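Local coordinates for protein disulfide-isomerase A4 (PDB 3EC3) that catalyses the rearrangement of disulfide bonds in proteins of the endoplasmic reticulum, this chain being a noncatalytic pair of its thioredoxin-like domains, at residues G119-S124 and E177-E182; R133-V138 and T170-D175; L186-S191 and M209-F214. The protein carries 1 engineered substitution. All blocks are in the same frame, centred on the assembly; numbering follows the deposited sequence.

Contact 1 of 3, residues G119-S124 and E177-E182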
ATOM      1  N   GLY A 119       4.342  -1.643   0.788  1.00 14.34           N
ATOM      2  CA  GLY A 119       4.237  -0.672  -0.290  1.00 15.90           C
ATOM      3  C   GLY A 119       5.464   0.198  -0.360  1.00 16.65           C
ATOM      4  O   GLY A 119       6.444  -0.040   0.353  1.00 15.86           O
ATOM      5  N   HIS A 120       5.407   1.207  -1.226  1.00 16.39           N
ATOM      6  CA  HIS A 120       6.536   2.123  -1.454  1.00 16.97           C
ATOM      7  C   HIS A 120       6.151   3.502  -0.906  1.00 17.82           C
ATOM      8  O   HIS A 120       5.254   4.161  -1.440  1.00 18.43           O
ATOM      9  CB  HIS A 120       6.860   2.239  -2.963  1.00 17.57           C
ATOM     10  CG  HIS A 120       8.011   3.167  -3.279  1.00 18.34           C
ATOM     11  ND1 HIS A 120       8.317   3.537  -4.568  1.00 19.41           N
ATOM     12  CD2 HIS A 120       8.916   3.783  -2.485  1.00 17.44           C
ATOM     13  CE1 HIS A 120       9.363   4.353  -4.563  1.00 18.55           C
ATOM     14  NE2 HIS A 120       9.768   4.493  -3.310  1.00 21.36           N
ATOM     15  N   ARG A 121       6.787   3.873   0.205  1.00 16.70           N
ATOM     16  CA  ARG A 121       6.576   5.180   0.841  1.00 17.92           C
ATOM     17  C   ARG A 121       7.430   6.195   0.095  1.00 19.00           C
ATOM     18  O   ARG A 121       8.631   6.009  -0.070  1.00 18.75           O
ATOM     19  CB  ARG A 121       6.950   5.106   2.329  1.00 17.35           C
ATOM     20  CG  ARG A 121       6.926   6.477   3.063  1.00 19.37           C
ATOM     21  CD  ARG A 121       7.483   6.217   4.440  1.00 21.99           C
ATOM     22  NE  ARG A 121       7.554   7.403   5.296  1.00 21.15           N
ATOM     23  CZ  ARG A 121       8.692   7.936   5.724  1.00 21.84           C
ATOM     24  NH1 ARG A 121       8.665   8.974   6.542  1.00 19.74           N
ATOM     25  NH2 ARG A 121       9.863   7.419   5.344  1.00 24.02           N
ATOM     26  N   LYS A 122       6.780   7.249  -0.378  1.00 20.30           N
ATOM     27  CA  LYS A 122       7.384   8.251  -1.218  1.00 22.22           C
ATOM     28  C   LYS A 122       7.125   9.597  -0.579  1.00 23.30           C
ATOM     29  O   LYS A 122       6.073   9.803  -0.005  1.00 22.40           O
ATOM     30  CB  LYS A 122       6.709   8.227  -2.584  1.00 22.55           C
ATOM     31  CG  LYS A 122       7.063   7.026  -3.420  1.00 23.78           C
ATOM     32  CD  LYS A 122       6.616   7.201  -4.841  1.00 26.61           C
ATOM     33  CE  LYS A 122       5.172   6.845  -5.020  1.00 31.25           C
ATOM     34  NZ  LYS A 122       4.963   6.435  -6.439  1.00 32.14           N
ATOM     35  N   THR A 123       8.068  10.533  -0.691  1.00 25.37           N
ATOM     36  CA  THR A 123       7.785  11.903  -0.248  1.00 26.67           C
ATOM     37  C   THR A 123       6.473  12.469  -0.852  1.00 28.26           C
ATOM     38  O   THR A 123       5.804  13.292  -0.224  1.00 28.79           O
ATOM     39  CB  THR A 123       8.975  12.870  -0.504  1.00 27.20           C
ATOM     40  OG1 THR A 123       9.368  12.817  -1.883  1.00 27.98           O
ATOM     41  CG2 THR A 123      10.161  12.517   0.384  1.00 26.28           C
ATOM     42  N   SER A 124       6.096  12.006  -2.048  1.00 29.38           N
ATOM     43  CA  SER A 124       4.812  12.372  -2.656  1.00 30.62           C
ATOM     44  C   SER A 124       3.545  11.693  -2.069  1.00 31.02           C
ATOM     45  O   SER A 124       2.427  12.165  -2.273  1.00 32.60           O
ATOM     46  CB  SER A 124       4.868  12.210  -4.180  1.00 30.52           C
ATOM     47  OG  SER A 124       5.052  10.857  -4.557  1.00 34.18           O
ATOM     48  N   GLU A 177      17.716   8.034  -1.157  1.00 32.80           N
ATOM     49  CA  GLU A 177      17.967   9.386  -1.712  1.00 33.83           C
ATOM     50  C   GLU A 177      16.745  10.283  -1.519  1.00 33.78           C
ATOM     51  O   GLU A 177      16.868  11.411  -1.022  1.00 32.92           O
ATOM     52  CB  GLU A 177      18.290   9.325  -3.215  1.00 34.52           C
ATOM     53  CG  GLU A 177      19.740   9.028  -3.565  1.00 39.00           C
ATOM     54  CD  GLU A 177      20.211   9.700  -4.879  1.00 44.33           C
ATOM     55  OE1 GLU A 177      19.651  10.752  -5.277  1.00 46.21           O
ATOM     56  OE2 GLU A 177      21.158   9.173  -5.514  1.00 47.02           O
ATOM     57  N   ASP A 178      15.573   9.773  -1.913  1.00 33.41           N
ATOM     58  CA  ASP A 178      14.277  10.411  -1.642  1.00 34.46           C
ATOM     59  C   ASP A 178      14.209  10.862  -0.189  1.00 34.50           C
ATOM     60  O   ASP A 178      13.754  11.980   0.118  1.00 34.26           O
ATOM     61  CB  ASP A 178      13.109   9.435  -1.938  1.00 34.89           C
ATOM     62  CG  ASP A 178      11.745  10.137  -2.019  1.00 37.97           C
ATOM     63  OD1 ASP A 178      11.684  11.386  -2.181  1.00 39.20           O
ATOM     64  OD2 ASP A 178      10.714   9.438  -1.930  1.00 39.34           O
ATOM     65  N   TYR A 179      14.682  10.007   0.710  1.00 33.87           N
ATOM     66  CA  TYR A 179      14.650  10.343   2.145  1.00 34.34           C
ATOM     67  C   TYR A 179      16.017  10.641   2.754  1.00 34.47           C
ATOM     68  O   TYR A 179      16.255  10.364   3.930  1.00 35.10           O
ATOM     69  CB  TYR A 179      13.926   9.241   2.923  1.00 34.11           C
ATOM     70  CG  TYR A 179      12.439   9.282   2.708  1.00 34.46           C
ATOM     71  CD1 TYR A 179      11.832   8.494   1.733  1.00 34.72           C
ATOM     72  CD2 TYR A 179      11.628  10.128   3.478  1.00 36.03           C
ATOM     73  CE1 TYR A 179      10.448   8.527   1.530  1.00 33.82           C
ATOM     74  CE2 TYR A 179      10.239  10.174   3.279  1.00 35.15           C
ATOM     75  CZ  TYR A 179       9.661   9.372   2.312  1.00 35.28           C
ATOM     76  OH  TYR A 179       8.293   9.438   2.114  1.00 34.08           O
ATOM     77  N   ALA A 180      16.911  11.208   1.946  1.00 35.18           N
ATOM     78  CA  ALA A 180      18.279  11.544   2.384  1.00 35.85           C
ATOM     79  C   ALA A 180      18.339  12.235   3.754  1.00 36.31           C
ATOM     80  O   ALA A 180      19.096  11.814   4.657  1.00 36.20           O
ATOM     81  CB  ALA A 180      18.994  12.392   1.313  1.00 35.29           C
ATOM     82  N   THR A 181      17.539  13.284   3.913  1.00 36.53           N
ATOM     83  CA  THR A 181      17.627  14.067   5.134  1.00 37.66           C
ATOM     84  C   THR A 181      16.941  13.392   6.320  1.00 37.47           C
ATOM     85  O   THR A 181      17.409  13.527   7.440  1.00 38.13           O
ATOM     86  CB  THR A 181      17.292  15.593   4.952  1.00 37.57           C
ATOM     87  OG1 THR A 181      16.820  16.131   6.192  1.00 38.23           O
ATOM     88  CG2 THR A 181      16.248  15.834   3.865  1.00 39.09           C
ATOM     89  N   GLU A 182      15.873  12.631   6.071  1.00 37.83           N
ATOM     90  CA  GLU A 182      15.313  11.760   7.098  1.00 37.48           C
ATOM     91  C   GLU A 182      16.364  10.748   7.585  1.00 37.38           C
ATOM     92  O   GLU A 182      16.470  10.515   8.800  1.00 37.47           O
ATOM     93  CB  GLU A 182      14.070  11.020   6.571  1.00 37.12           C
ATOM     94  CG  GLU A 182      13.394  10.168   7.611  1.00 38.67           C
ATOM     95  CD  GLU A 182      12.077   9.656   7.125  1.00 39.21           C
ATOM     96  OE1 GLU A 182      11.056  10.295   7.432  1.00 40.39           O
ATOM     97  OE2 GLU A 182      12.063   8.645   6.397  1.00 40.57           O
TER
HETATM   98  O   HOH W   1      10.855   6.573  -1.646  1.00 27.88           O

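Contact 2 of 3, residues R133-V138 and T170-D175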
ATOM      1  N   ARG A 133       0.636   4.965  12.395  1.00 22.09           N
ATOM      2  CA  ARG A 133       1.794   4.599  13.228  1.00 21.43           C
ATOM      3  C   ARG A 133       1.387   3.483  14.216  1.00 21.42           C
ATOM      4  O   ARG A 133       0.191   3.378  14.598  1.00 21.34           O
ATOM      5  CB  ARG A 133       2.335   5.809  14.025  1.00 22.08           C
ATOM      6  CG  ARG A 133       2.687   7.025  13.220  1.00 21.15           C
ATOM      7  CD  ARG A 133       4.112   6.948  12.707  1.00 22.48           C
ATOM      8  NE  ARG A 133       4.474   8.086  11.865  1.00 22.44           N
ATOM      9  CZ  ARG A 133       4.144   8.219  10.580  1.00 25.91           C
ATOM     10  NH1 ARG A 133       3.432   7.287   9.959  1.00 23.33           N
ATOM     11  NH2 ARG A 133       4.547   9.284   9.905  1.00 27.19           N
ATOM     12  N   PRO A 134       2.364   2.654  14.638  1.00 20.09           N
ATOM     13  CA  PRO A 134       3.781   2.652  14.204  1.00 19.92           C
ATOM     14  C   PRO A 134       4.038   2.254  12.726  1.00 19.18           C
ATOM     15  O   PRO A 134       3.322   1.425  12.167  1.00 20.37           O
ATOM     16  CB  PRO A 134       4.444   1.625  15.132  1.00 18.99           C
ATOM     17  CG  PRO A 134       3.508   1.496  16.316  1.00 19.82           C
ATOM     18  CD  PRO A 134       2.119   1.655  15.687  1.00 20.69           C
ATOM     19  N   LEU A 135       5.081   2.827  12.139  1.00 19.28           N
ATOM     20  CA  LEU A 135       5.446   2.576  10.744  1.00 18.59           C
ATOM     21  C   LEU A 135       6.898   2.099  10.695  1.00 19.22           C
ATOM     22  O   LEU A 135       7.813   2.782  11.211  1.00 19.34           O
ATOM     23  CB  LEU A 135       5.281   3.848   9.917  1.00 17.14           C
ATOM     24  CG  LEU A 135       5.916   3.855   8.522  1.00 16.23           C
ATOM     25  CD1 LEU A 135       5.216   2.872   7.567  1.00 15.34           C
ATOM     26  CD2 LEU A 135       5.846   5.288   7.978  1.00 12.85           C
ATOM     27  N   VAL A 136       7.107   0.928  10.097  1.00 18.29           N
ATOM     28  CA  VAL A 136       8.454   0.372   9.953  1.00 17.57           C
ATOM     29  C   VAL A 136       8.910   0.754   8.543  1.00 18.18           C
ATOM     30  O   VAL A 136       8.241   0.410   7.598  1.00 18.07           O
ATOM     31  CB  VAL A 136       8.469  -1.165  10.156  1.00 16.88           C
ATOM     32  CG1 VAL A 136       9.923  -1.746   9.972  1.00 18.45           C
ATOM     33  CG2 VAL A 136       7.901  -1.544  11.533  1.00 17.30           C
ATOM     34  N   VAL A 137      10.009   1.503   8.404  1.00 17.84           N
ATOM     35  CA  VAL A 137      10.529   1.898   7.090  1.00 18.61           C
ATOM     36  C   VAL A 137      11.861   1.239   6.768  1.00 18.32           C
ATOM     37  O   VAL A 137      12.772   1.280   7.585  1.00 18.64           O
ATOM     38  CB  VAL A 137      10.731   3.424   6.986  1.00 18.08           C
ATOM     39  CG1 VAL A 137      11.141   3.792   5.498  1.00 19.70           C
ATOM     40  CG2 VAL A 137       9.431   4.170   7.397  1.00 17.37           C
ATOM     41  N   VAL A 138      11.973   0.638   5.577  1.00 19.16           N
ATOM     42  CA  VAL A 138      13.223   0.040   5.113  1.00 18.73           C
ATOM     43  C   VAL A 138      13.767   0.863   3.930  1.00 19.59           C
ATOM     44  O   VAL A 138      13.120   0.993   2.877  1.00 18.67           O
ATOM     45  CB  VAL A 138      13.071  -1.476   4.785  1.00 18.05           C
ATOM     46  CG1 VAL A 138      14.356  -2.062   4.182  1.00 18.97           C
ATOM     47  CG2 VAL A 138      12.657  -2.269   6.057  1.00 20.03           C
ATOM     48  N   THR A 170       2.518  -0.972  10.240  1.00 16.15           N
ATOM     49  CA  THR A 170       2.585  -0.736   8.769  1.00 15.36           C
ATOM     50  C   THR A 170       4.074  -0.805   8.371  1.00 16.22           C
ATOM     51  O   THR A 170       4.925  -0.317   9.113  1.00 16.94           O
ATOM     52  CB  THR A 170       2.009   0.629   8.435  1.00 15.62           C
ATOM     53  OG1 THR A 170       0.687   0.752   9.030  1.00 13.70           O
ATOM     54  CG2 THR A 170       1.955   0.858   6.915  1.00 14.98           C
ATOM     55  N   PHE A 171       4.391  -1.480   7.258  1.00 15.23           N
ATOM     56  CA  PHE A 171       5.787  -1.601   6.780  1.00 15.57           C
ATOM     57  C   PHE A 171       5.812  -0.980   5.394  1.00 16.83           C
ATOM     58  O   PHE A 171       4.813  -1.069   4.637  1.00 16.52           O
ATOM     59  CB  PHE A 171       6.200  -3.052   6.645  1.00 14.04           C
ATOM     60  CG  PHE A 171       6.412  -3.805   7.966  1.00 17.68           C
ATOM     61  CD1 PHE A 171       5.364  -4.128   8.804  1.00 16.79           C
ATOM     62  CD2 PHE A 171       7.694  -4.239   8.316  1.00 16.27           C
ATOM     63  CE1 PHE A 171       5.577  -4.849   9.993  1.00 16.39           C
ATOM     64  CE2 PHE A 171       7.924  -4.962   9.512  1.00 13.90           C
ATOM     65  CZ  PHE A 171       6.866  -5.261  10.349  1.00 14.38           C
ATOM     66  N   ALA A 172       6.922  -0.330   5.064  1.00 16.81           N
ATOM     67  CA  ALA A 172       7.083   0.245   3.722  1.00 16.82           C
ATOM     68  C   ALA A 172       8.551   0.221   3.358  1.00 18.13           C
ATOM     69  O   ALA A 172       9.431   0.277   4.262  1.00 19.24           O
ATOM     70  CB  ALA A 172       6.558   1.681   3.694  1.00 16.81           C
ATOM     71  N   ILE A 173       8.845   0.157   2.061  1.00 16.72           N
ATOM     72  CA  ILE A 173      10.223   0.395   1.628  1.00 16.51           C
ATOM     73  C   ILE A 173      10.274   1.872   1.192  1.00 16.21           C
ATOM     74  O   ILE A 173       9.247   2.457   0.799  1.00 15.99           O
ATOM     75  CB  ILE A 173      10.626  -0.553   0.456  1.00 16.42           C
ATOM     76  CG1 ILE A 173       9.771  -0.247  -0.782  1.00 18.18           C
ATOM     77  CG2 ILE A 173      10.609  -2.062   0.938  1.00 16.02           C
ATOM     78  CD1 ILE A 173      10.263  -0.988  -2.050  1.00 16.70           C
ATOM     79  N   ALA A 174      11.450   2.482   1.274  1.00 17.65           N
ATOM     80  CA  ALA A 174      11.604   3.902   0.973  1.00 18.74           C
ATOM     81  C   ALA A 174      12.944   4.096   0.268  1.00 20.45           C
ATOM     82  O   ALA A 174      13.926   3.408   0.585  1.00 18.61           O
ATOM     83  CB  ALA A 174      11.547   4.747   2.251  1.00 18.84           C
ATOM     84  N   ASP A 175      12.969   4.991  -0.720  1.00 20.80           N
ATOM     85  CA  ASP A 175      14.222   5.236  -1.422  1.00 23.59           C
ATOM     86  C   ASP A 175      15.171   6.069  -0.545  1.00 24.44           C
ATOM     87  O   ASP A 175      14.763   7.073   0.026  1.00 24.22           O
ATOM     88  CB  ASP A 175      13.997   5.930  -2.763  1.00 22.56           C
ATOM     89  CG  ASP A 175      15.289   6.142  -3.501  1.00 22.78           C
ATOM     90  OD1 ASP A 175      15.769   7.282  -3.539  1.00 23.47           O
ATOM     91  OD2 ASP A 175      15.897   5.154  -3.933  1.00 19.77           O
TER
HETATM   92  O   HOH W   2       0.639   1.454  11.550  1.00 30.80           O

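Contact 3 of 3, residues L186-S191 and M209-F214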
ATOM      1  N   LEU A 186      18.233  10.335  11.222  1.00 42.30           N
ATOM      2  CA  LEU A 186      18.174   9.062  11.944  1.00 42.33           C
ATOM      3  C   LEU A 186      19.554   8.553  12.382  1.00 43.11           C
ATOM      4  O   LEU A 186      19.647   7.543  13.084  1.00 43.41           O
ATOM      5  CB  LEU A 186      17.468   7.997  11.081  1.00 41.78           C
ATOM      6  CG  LEU A 186      15.987   8.283  10.834  1.00 40.28           C
ATOM      7  CD1 LEU A 186      15.451   7.417   9.701  1.00 37.88           C
ATOM      8  CD2 LEU A 186      15.174   8.073  12.115  1.00 40.51           C
ATOM      9  N   GLY A 187      20.608   9.256  11.968  1.00 43.15           N
ATOM     10  CA  GLY A 187      21.993   8.862  12.240  1.00 43.91           C
ATOM     11  C   GLY A 187      22.466   7.673  11.422  1.00 44.48           C
ATOM     12  O   GLY A 187      23.361   6.946  11.852  1.00 44.37           O
ATOM     13  N   LEU A 188      21.876   7.481  10.242  1.00 44.58           N
ATOM     14  CA  LEU A 188      22.128   6.286   9.431  1.00 45.75           C
ATOM     15  C   LEU A 188      22.900   6.559   8.122  1.00 46.75           C
ATOM     16  O   LEU A 188      23.192   5.638   7.353  1.00 47.17           O
ATOM     17  CB  LEU A 188      20.806   5.560   9.124  1.00 45.11           C
ATOM     18  CG  LEU A 188      20.075   4.809  10.243  1.00 44.18           C
ATOM     19  CD1 LEU A 188      18.753   4.247   9.740  1.00 43.23           C
ATOM     20  CD2 LEU A 188      20.944   3.701  10.821  1.00 44.76           C
ATOM     21  N   SER A 189      23.218   7.822   7.876  1.00 47.50           N
ATOM     22  CA  SER A 189      23.909   8.226   6.661  1.00 48.65           C
ATOM     23  C   SER A 189      25.359   7.716   6.602  1.00 49.46           C
ATOM     24  O   SER A 189      25.881   7.448   5.515  1.00 49.41           O
ATOM     25  CB  SER A 189      23.882   9.746   6.541  1.00 48.67           C
ATOM     26  OG  SER A 189      24.081  10.128   5.199  1.00 48.92           O
ATOM     27  N   GLU A 190      26.005   7.582   7.762  1.00 50.29           N
ATOM     28  CA  GLU A 190      27.369   7.034   7.827  1.00 51.37           C
ATOM     29  C   GLU A 190      27.466   5.529   7.508  1.00 51.27           C
ATOM     30  O   GLU A 190      28.427   5.103   6.872  1.00 51.20           O
ATOM     31  CB  GLU A 190      28.058   7.378   9.176  1.00 52.04           C
ATOM     32  CG  GLU A 190      27.678   6.490  10.397  1.00 54.00           C
ATOM     33  CD  GLU A 190      26.172   6.247  10.538  1.00 57.04           C
ATOM     34  OE1 GLU A 190      25.388   7.211  10.377  1.00 58.61           O
ATOM     35  OE2 GLU A 190      25.767   5.088  10.798  1.00 58.34           O
ATOM     36  N   SER A 191      26.458   4.743   7.911  1.00 51.65           N
ATOM     37  CA  SER A 191      26.524   3.267   7.884  1.00 51.31           C
ATOM     38  C   SER A 191      27.031   2.675   6.567  1.00 50.91           C
ATOM     39  O   SER A 191      26.708   3.179   5.486  1.00 51.02           O
ATOM     40  CB  SER A 191      25.174   2.652   8.263  1.00 51.66           C
ATOM     41  OG  SER A 191      24.243   2.686   7.194  1.00 52.10           O
HETATM   42  N   MSE A 209      17.659   1.425  13.265  1.00 41.21           N
HETATM   43  CA  MSE A 209      18.254   0.093  13.400  1.00 43.42           C
HETATM   44  C   MSE A 209      19.764   0.145  13.308  1.00 43.86           C
HETATM   45  O   MSE A 209      20.312   0.691  12.355  1.00 42.98           O
HETATM   46  CB  MSE A 209      17.725  -0.905  12.354  1.00 43.50           C
HETATM   47  CG  MSE A 209      18.271  -2.331  12.546  1.00 43.60           C
HETATM   48 SE   MSE A 209      17.630  -3.585  11.220  0.70 47.54          SE
HETATM   49  CE  MSE A 209      19.184  -3.965  10.288  1.00 42.06           C
ATOM     50  N   GLU A 210      20.408  -0.434  14.323  1.00 44.98           N
ATOM     51  CA  GLU A 210      21.843  -0.690  14.346  1.00 46.78           C
ATOM     52  C   GLU A 210      22.285  -1.352  13.046  1.00 47.62           C
ATOM     53  O   GLU A 210      21.952  -2.524  12.812  1.00 48.06           O
ATOM     54  CB  GLU A 210      22.154  -1.624  15.519  1.00 47.23           C
ATOM     55  CG  GLU A 210      23.592  -2.002  15.656  1.00 48.86           C
ATOM     56  CD  GLU A 210      24.340  -1.039  16.535  1.00 50.98           C
ATOM     57  OE1 GLU A 210      24.017   0.169  16.523  1.00 51.69           O
ATOM     58  OE2 GLU A 210      25.251  -1.495  17.247  1.00 53.36           O
ATOM     59  N   PRO A 211      23.017  -0.603  12.183  1.00 48.19           N
ATOM     60  CA  PRO A 211      23.495  -1.120  10.895  1.00 48.23           C
ATOM     61  C   PRO A 211      24.154  -2.497  11.002  1.00 48.61           C
ATOM     62  O   PRO A 211      25.073  -2.700  11.802  1.00 48.15           O
ATOM     63  CB  PRO A 211      24.512  -0.063  10.455  1.00 47.91           C
ATOM     64  CG  PRO A 211      23.982   1.183  11.020  1.00 47.75           C
ATOM     65  CD  PRO A 211      23.428   0.802  12.373  1.00 48.30           C
ATOM     66  N   GLU A 212      23.646  -3.428  10.203  1.00 48.67           N
ATOM     67  CA  GLU A 212      24.090  -4.813  10.203  1.00 48.85           C
ATOM     68  C   GLU A 212      23.828  -5.317   8.801  1.00 47.93           C
ATOM     69  O   GLU A 212      23.014  -4.719   8.085  1.00 48.14           O
ATOM     70  CB  GLU A 212      23.224  -5.603  11.179  1.00 49.49           C
ATOM     71  CG  GLU A 212      23.668  -7.041  11.406  1.00 52.45           C
ATOM     72  CD  GLU A 212      22.509  -7.933  11.787  1.00 54.73           C
ATOM     73  OE1 GLU A 212      22.239  -8.894  11.033  1.00 56.36           O
ATOM     74  OE2 GLU A 212      21.852  -7.659  12.821  1.00 56.30           O
ATOM     75  N   GLU A 213      24.479  -6.406   8.392  1.00 46.33           N
ATOM     76  CA  GLU A 213      24.101  -7.030   7.122  1.00 45.06           C
ATOM     77  C   GLU A 213      22.593  -7.361   7.173  1.00 43.52           C
ATOM     78  O   GLU A 213      22.097  -8.051   8.077  1.00 43.35           O
ATOM     79  CB  GLU A 213      25.012  -8.212   6.746  1.00 45.46           C
ATOM     80  CG  GLU A 213      26.265  -7.753   5.929  1.00 45.81           C
ATOM     81  CD  GLU A 213      27.414  -8.775   5.850  1.00 46.43           C
ATOM     82  OE1 GLU A 213      27.590  -9.407   4.779  1.00 47.91           O
ATOM     83  OE2 GLU A 213      28.174  -8.924   6.842  1.00 48.70           O
ATOM     84  N   PHE A 214      21.857  -6.776   6.240  1.00 41.65           N
ATOM     85  CA  PHE A 214      20.415  -6.775   6.317  1.00 39.58           C
ATOM     86  C   PHE A 214      19.835  -8.105   5.876  1.00 39.21           C
ATOM     87  O   PHE A 214      20.118  -8.614   4.783  1.00 38.45           O
ATOM     88  CB  PHE A 214      19.836  -5.645   5.462  1.00 38.79           C
ATOM     89  CG  PHE A 214      18.412  -5.359   5.752  1.00 37.28           C
ATOM     90  CD1 PHE A 214      17.401  -5.959   5.011  1.00 36.98           C
ATOM     91  CD2 PHE A 214      18.073  -4.488   6.773  1.00 37.76           C
ATOM     92  CE1 PHE A 214      16.075  -5.697   5.287  1.00 36.99           C
ATOM     93  CE2 PHE A 214      16.735  -4.214   7.058  1.00 37.29           C
ATOM     94  CZ  PHE A 214      15.743  -4.822   6.323  1.00 36.65           C
TER

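Contact 1 of 3, residues G119-S124 and E177-E182
Arg-121, Thr-123, Asp-178, Tyr-179 and Glu-182 form a largely polar contact between the end of edge strand 118-121 and the turn leading into helix 180-185, in the second thioredoxin-like domain of the fragment (b'). Arg-121 leaves its strand extended, with CG anti to the backbone N (chi1 173°), and grips the Glu-182 carboxylate end-on: NH1 bonds OE1 at 2.9 Å and NH2 bonds OE2 at 2.7 Å. Both bonds lie in the guanidinium plane and use the syn lone pairs, so the two flat groups are almost coplanar. Tyr-139 OH also bonds Glu-182 OE2. The same guanidinium stacks on the Tyr-179 ring, the planes only 11° apart; its CZ sits off-centre, 4.2 Å from the ring centroid, a cation-pi contact. Thr-123 takes the opposite face of that ring, its CG2 3.9 Å from the centroid, so the aromatic group is sandwiched. Tyr-179, at the N-cap position, sends its hydroxyl to Asp-126. Next to it, Asp-178 holds Thr-123 with both oxygens: OD1 receives the hydroxyl OG1 at 2.7 Å through its syn lone pair, and OD2 the backbone N at 3.1 Å, from 26° out of the carboxylate plane. A water hydrogen-bonded to His-120 NE2 also donates to Arg-121 O and, at 2.9 Å, to Asp-178 OD2.

Contact 2 of 3, residues R133-V138 and T170-D175
The Phe-171 ring carries Val-136 on one face, with the valine CB 4.0 Å from the ring centroid and shifted toward the CD2 rim, a CH-pi contact. Val-136 CG1 lies 3.7 Å from Phe-171 CD2, and the two side chains run side by side. Val-159 and Val-162 of helix 149-163 and Val-223 of helix 216-227 also touch the phenylalanine. An alanine in place of Phe-171 would probably leave Val-136 CB and CG1 without the ring face they lie on and open a gap toward Val-159 and Val-162. Beneath the side chains, parallel strands 135-140 and 170-175 pair in register as the two strands of a beta-alpha-beta unit connected through helix 149-163. Five backbone hydrogen bonds alternate between the two segments, from Thr-170 N to Pro-134 O, just ahead of the strand, to Ala-174 N to Val-138 O (2.8 Å). On the face away from Phe-171, Leu-135 CD1 reaches Thr-170 CG2 at 3.9 Å, and Val-137 CG1 presses on Ala-174 CB at 3.4 Å, tighter than usual contact. A water donates to Pro-134 O and also hydrogen-bonds Thr-170 OG1. Backbone amides and carbonyls thus satisfy one another, fixing the register, while mostly hydrocarbon side chains pack on either face, Arg-121 lying against Leu-135, Val-137 and Ala-172.

Contact 3 of 3, residues L186-S191 and M209-F214
Leu-188 and Ser-191 rest against Pro-211 and the backbone of Met-209, where the loop after helix 180-185 meets the loop ahead of helix 216-227. The contact is small and made by van der Waals touches. In Leu-188, CG stands anti to the carbonyl carbon (chi1 -72°), and of the two methyls it is CD2 that meets the other loop. This methyl lies 3.4 Å from Met-209 O and 4.0 Å from Pro-211 CG, the leucine crossing the proline ring obliquely. Ser-191 comes to the same ring with its CB, which is 3.3 Å from Pro-211 CG, closer than carbon atoms usually pack, and 3.6 Å from Pro-211 CB. Its OG occupies the crowded position between the backbone N and the carbonyl carbon (chi1 78°). This hydroxyl is hydrogen-bonded to Asn-196 OD1, while Leu-188 O, 3.1 Å from Ser-191 OG, is a second acceptor within reach of its single proton. The Glu-190 side chain is bent, and its OE2 only grazes the proline, 4.3 Å from Pro-211 CG. Met-209, a selenomethionine, contributes its carbonyl oxygen here, while its side chain turns to Phe-222 of helix 216-227. The first loop starts as helix 180-185 ends in a Schellman motif, with Gly-187 at positive phi. This is plain loop packing at the periphery of a thioredoxin-like fold, between the connections that enter strand 196-200 and the C-terminal helix.

All three contacts lie in the second thioredoxin-like domain of a noncatalytic fragment, so they frame no active site; contacts 1 and 2 involve neighbouring strands of one sheet, and contact 3 joins two of the loops at its margin. Contacts 1 and 2, with centres about 10 Å apart, share the sheet: strand 118-121 pairs with strand 170-175 through probable hydrogen bonds, Arg-121 N to Ile-173 O at 2.9 Å and Gly-119 O to Ile-173 N at 3.0 Å. Contact 3 stands farther off, its centre about 15 Å from that of contact 2 and about 16 Å from that of contact 1. It adjoins contact 1 along the chain through helix 180-185, and meets contact 2 where Phe-214 CZ packs 3.8 Å from Val-138 CG1.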